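Local coordinates for lipoate-protein ligase, putative (PDB 1VQZ) that is a putative lipoate-protein ligase that combines a lipoyl protein ligase A/B catalytic domain with a bacterial lipoate protein ligase C-terminal region, at residues Glu40-Ser52 with Asp90-Glu102. Numbering follows the deposited sequence.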
# COMPACT_ATOMS: atom_id res chain seq x y z
N GLU A 40 -5.69 -18.37 -11.86
CA GLU A 40 -6.93 -17.84 -11.34
C GLU A 40 -6.99 -16.39 -11.76
O GLU A 40 -6.16 -15.59 -11.33
CB GLU A 40 -6.93 -17.90 -9.81
CG GLU A 40 -6.44 -19.22 -9.23
CD GLU A 40 -7.28 -20.41 -9.67
OE1 GLU A 40 -8.48 -20.25 -9.98
OE2 GLU A 40 -6.70 -21.51 -9.72
N ASP A 41 -7.97 -16.04 -12.57
CA ASP A 41 -8.10 -14.69 -13.11
C ASP A 41 -8.58 -13.61 -12.14
O ASP A 41 -8.32 -12.43 -12.35
CB ASP A 41 -9.07 -14.71 -14.27
CG ASP A 41 -8.54 -15.50 -15.46
OD1 ASP A 41 -7.31 -15.56 -15.65
OD2 ASP A 41 -9.37 -16.02 -16.22
N GLN A 42 -9.34 -14.01 -11.13
CA GLN A 42 -9.87 -13.10 -10.12
C GLN A 42 -9.82 -13.75 -8.76
O GLN A 42 -10.33 -14.88 -8.59
CB GLN A 42 -11.35 -12.77 -10.36
CG GLN A 42 -11.62 -11.78 -11.43
CD GLN A 42 -11.64 -12.40 -12.80
OE1 GLN A 42 -12.07 -13.55 -12.96
NE2 GLN A 42 -11.17 -11.65 -13.79
N ILE A 43 -9.28 -13.02 -7.80
CA ILE A 43 -9.09 -13.53 -6.43
C ILE A 43 -9.49 -12.47 -5.42
O ILE A 43 -9.15 -11.29 -5.56
CB ILE A 43 -7.61 -14.00 -6.13
CG1 ILE A 43 -7.12 -15.05 -7.15
CG2 ILE A 43 -7.53 -14.56 -4.71
CD1 ILE A 43 -5.65 -15.38 -7.07
N PHE A 44 -10.25 -12.92 -4.42
CA PHE A 44 -10.77 -12.07 -3.35
C PHE A 44 -10.40 -12.69 -1.99
O PHE A 44 -10.54 -13.91 -1.77
CB PHE A 44 -12.30 -11.92 -3.46
CG PHE A 44 -12.92 -11.12 -2.30
CD1 PHE A 44 -12.61 -9.77 -2.12
CD2 PHE A 44 -13.80 -11.73 -1.38
CE1 PHE A 44 -13.17 -9.06 -1.04
CE2 PHE A 44 -14.36 -11.00 -0.31
CZ PHE A 44 -14.05 -9.68 -0.15
N LEU A 45 -9.92 -11.85 -1.09
CA LEU A 45 -9.78 -12.23 0.32
C LEU A 45 -9.90 -11.07 1.29
O LEU A 45 -9.58 -9.92 0.96
CB LEU A 45 -8.46 -12.96 0.62
CG LEU A 45 -7.11 -12.40 0.22
CD1 LEU A 45 -6.01 -13.05 1.03
CD2 LEU A 45 -6.87 -12.66 -1.29
N LEU A 46 -10.38 -11.44 2.49
CA LEU A 46 -10.45 -10.56 3.67
C LEU A 46 -9.60 -11.15 4.80
O LEU A 46 -9.60 -12.33 5.01
CB LEU A 46 -11.89 -10.44 4.14
CG LEU A 46 -12.90 -9.92 3.11
CD1 LEU A 46 -14.38 -10.16 3.52
CD2 LEU A 46 -12.62 -8.49 2.85
N TRP A 47 -8.85 -10.31 5.50
CA TRP A 47 -7.93 -10.77 6.52
C TRP A 47 -7.50 -9.68 7.51
O TRP A 47 -7.72 -8.51 7.28
CB TRP A 47 -6.71 -11.43 5.86
CG TRP A 47 -6.10 -10.62 4.76
CD1 TRP A 47 -6.57 -10.43 3.48
CD2 TRP A 47 -4.92 -9.85 4.86
NE1 TRP A 47 -5.72 -9.62 2.77
CE2 TRP A 47 -4.70 -9.24 3.61
CE3 TRP A 47 -4.00 -9.65 5.89
CZ2 TRP A 47 -3.58 -8.42 3.36
CZ3 TRP A 47 -2.87 -8.81 5.64
CH2 TRP A 47 -2.68 -8.24 4.37
N ILE A 48 -6.89 -10.12 8.62
CA ILE A 48 -6.67 -9.31 9.80
C ILE A 48 -5.28 -9.57 10.36
O ILE A 48 -4.86 -10.71 10.59
CB ILE A 48 -7.78 -9.54 10.89
CG1 ILE A 48 -9.19 -9.24 10.32
CG2 ILE A 48 -7.50 -8.71 12.13
CD1 ILE A 48 -10.38 -9.50 11.28
N ASN A 49 -4.55 -8.47 10.53
CA ASN A 49 -3.22 -8.45 11.15
C ASN A 49 -3.30 -8.02 12.59
O ASN A 49 -4.13 -7.16 12.93
CB ASN A 49 -2.35 -7.42 10.46
CG ASN A 49 -2.02 -7.80 9.03
OD1 ASN A 49 -1.83 -8.99 8.73
ND2 ASN A 49 -1.87 -6.76 8.14
N LYS A 50 -2.46 -8.64 13.41
CA LYS A 50 -2.14 -8.17 14.74
C LYS A 50 -1.52 -6.74 14.71
O LYS A 50 -1.10 -6.29 13.67
CB LYS A 50 -1.14 -9.15 15.39
CG LYS A 50 0.28 -9.03 14.84
CD LYS A 50 1.12 -10.33 15.03
CE LYS A 50 1.55 -10.60 16.49
NZ LYS A 50 2.50 -9.60 17.01
N PRO A 51 -1.47 -6.03 15.86
CA PRO A 51 -0.91 -4.65 15.85
C PRO A 51 0.41 -4.48 15.06
O PRO A 51 1.47 -5.11 15.36
CB PRO A 51 -0.74 -4.30 17.34
CG PRO A 51 -1.89 -5.10 18.01
CD PRO A 51 -1.92 -6.43 17.20
N SER A 52 0.35 -3.61 14.09
CA SER A 52 1.39 -3.49 13.07
C SER A 52 1.45 -2.10 12.48
O SER A 52 0.41 -1.46 12.29
CB SER A 52 1.14 -4.50 11.93
OG SER A 52 1.09 -5.87 12.38
N ASP A 90 -4.56 -3.15 13.46
CA ASP A 90 -4.80 -3.94 14.63
C ASP A 90 -5.87 -4.99 14.35
O ASP A 90 -6.35 -5.12 13.20
CB ASP A 90 -5.05 -3.03 15.87
CG ASP A 90 -6.43 -2.36 15.91
OD1 ASP A 90 -7.34 -2.67 15.13
OD2 ASP A 90 -6.60 -1.45 16.78
N LEU A 91 -6.27 -5.73 15.38
CA LEU A 91 -7.22 -6.80 15.21
C LEU A 91 -8.63 -6.34 14.79
O LEU A 91 -9.46 -7.18 14.49
CB LEU A 91 -7.32 -7.65 16.49
CG LEU A 91 -6.07 -8.47 16.78
CD1 LEU A 91 -6.35 -9.33 18.03
CD2 LEU A 91 -5.63 -9.39 15.58
N ASN A 92 -8.88 -5.03 14.80
CA ASN A 92 -10.13 -4.45 14.36
C ASN A 92 -10.02 -3.65 13.04
O ASN A 92 -10.93 -2.84 12.66
CB ASN A 92 -10.73 -3.62 15.48
CG ASN A 92 -11.27 -4.46 16.58
OD1 ASN A 92 -12.18 -5.24 16.34
ND2 ASN A 92 -10.72 -4.34 17.78
N ASN A 93 -8.93 -3.92 12.34
CA ASN A 93 -8.69 -3.39 10.98
C ASN A 93 -8.85 -4.54 10.02
O ASN A 93 -8.11 -5.50 10.12
CB ASN A 93 -7.27 -2.82 10.89
CG ASN A 93 -6.94 -2.31 9.50
OD1 ASN A 93 -7.40 -1.25 9.12
ND2 ASN A 93 -6.10 -3.02 8.78
N LEU A 94 -9.81 -4.44 9.11
CA LEU A 94 -10.12 -5.53 8.20
C LEU A 94 -9.54 -5.18 6.85
O LEU A 94 -9.95 -4.21 6.22
CB LEU A 94 -11.64 -5.73 8.06
CG LEU A 94 -12.10 -6.88 7.15
CD1 LEU A 94 -11.52 -8.17 7.59
CD2 LEU A 94 -13.64 -6.93 7.10
N ASN A 95 -8.56 -5.99 6.44
CA ASN A 95 -7.87 -5.87 5.16
C ASN A 95 -8.66 -6.58 4.07
O ASN A 95 -9.25 -7.63 4.31
CB ASN A 95 -6.44 -6.47 5.29
CG ASN A 95 -5.58 -5.70 6.30
OD1 ASN A 95 -5.16 -6.22 7.35
ND2 ASN A 95 -5.40 -4.44 6.03
N TYR A 96 -8.66 -6.01 2.88
CA TYR A 96 -9.28 -6.64 1.72
C TYR A 96 -8.24 -6.69 0.61
O TYR A 96 -7.34 -5.81 0.52
CB TYR A 96 -10.56 -5.91 1.23
CG TYR A 96 -10.32 -4.51 0.71
CD1 TYR A 96 -10.34 -3.39 1.56
CD2 TYR A 96 -10.01 -4.30 -0.64
CE1 TYR A 96 -10.07 -2.11 1.06
CE2 TYR A 96 -9.74 -3.06 -1.13
CZ TYR A 96 -9.76 -1.97 -0.30
OH TYR A 96 -9.50 -0.75 -0.88
N THR A 97 -8.39 -7.71 -0.24
CA THR A 97 -7.54 -7.90 -1.42
C THR A 97 -8.38 -8.29 -2.64
O THR A 97 -9.12 -9.25 -2.58
CB THR A 97 -6.58 -9.03 -1.16
OG1 THR A 97 -5.82 -8.72 0.00
CG2 THR A 97 -5.68 -9.27 -2.31
N ILE A 98 -8.28 -7.53 -3.72
CA ILE A 98 -8.97 -7.78 -4.98
C ILE A 98 -7.91 -7.88 -6.08
O ILE A 98 -7.34 -6.88 -6.46
CB ILE A 98 -9.92 -6.64 -5.31
CG1 ILE A 98 -10.81 -6.33 -4.09
CG2 ILE A 98 -10.80 -6.94 -6.53
CD1 ILE A 98 -11.45 -4.98 -4.20
N ILE A 99 -7.69 -9.08 -6.58
CA ILE A 99 -6.74 -9.37 -7.66
C ILE A 99 -7.43 -9.78 -8.93
O ILE A 99 -8.39 -10.58 -8.92
CB ILE A 99 -5.81 -10.49 -7.22
CG1 ILE A 99 -4.93 -10.02 -6.05
CG2 ILE A 99 -4.96 -10.98 -8.38
CD1 ILE A 99 -4.55 -11.14 -5.11
N SER A 100 -6.93 -9.24 -10.04
CA SER A 100 -7.56 -9.50 -11.36
C SER A 100 -6.54 -9.44 -12.48
O SER A 100 -5.67 -8.58 -12.49
CB SER A 100 -8.66 -8.50 -11.67
OG SER A 100 -8.06 -7.21 -11.72
N LYS A 101 -6.62 -10.41 -13.36
CA LYS A 101 -5.99 -10.36 -14.65
C LYS A 101 -6.50 -9.14 -15.40
O LYS A 101 -7.70 -8.85 -15.44
CB LYS A 101 -6.36 -11.62 -15.44
CG LYS A 101 -5.78 -11.69 -16.86
CD LYS A 101 -6.20 -13.00 -17.55
CE LYS A 101 -5.53 -13.12 -18.93
NZ LYS A 101 -5.60 -14.50 -19.53
N GLU A 102 -5.55 -8.43 -15.99
CA GLU A 102 -5.83 -7.26 -16.79
C GLU A 102 -6.57 -7.74 -18.04
O GLU A 102 -6.04 -8.49 -18.83
CB GLU A 102 -4.50 -6.58 -17.15
CG GLU A 102 -4.61 -5.33 -17.99
CD GLU A 102 -3.26 -4.67 -18.22
OE1 GLU A 102 -2.23 -5.33 -17.99
OE2 GLU A 102 -3.21 -3.49 -18.63
O HOH W 1 -5.47 -5.78 10.64
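W47 lies across N95 and T97, its partner and the next residue but one on the neighbouring antiparallel strand. Its CG sits in the crowded position between backbone N and carbonyl carbon (chi1 49°), which brings the indole obliquely over that strand. Tryptophan suits the place by offering both a flat face and an edge N-H: N95 CB lies 3.7 Å from the centroid of the W47 six-membered ring in a CH-pi contact, and W47 NE1 gives T97 OG1 a nearly straight 2.9 Å hydrogen bond, within 1° of the indole plane. Threonine suits its own: OG1 also bonds E30, while T97 CB lies 3.6 Å from L45 CD2. On the opposite face of the sheet, L46 CD2 rests on Y96 CB at 3.7 Å; the tyrosine hydroxyl, farther out, bonds N146. Beyond W47, a water accepts from N49 N at 2.8 Å, within bonding reach of D90 O and N93 O. I48 CG1 packs on L94 CD1 at 3.7 Å, aliphatic branches filling buried apolar surroundings. Backbone hydrogen bonds pair I43-I99, L45-T97 and W47-N95. Within the large mixed sheet, this pair lies between strands 13-17 and 154-162; helix 23-36 covers the L45 and W47 face, and F113 of helix 110-123 meets F44 and Y96 on the other.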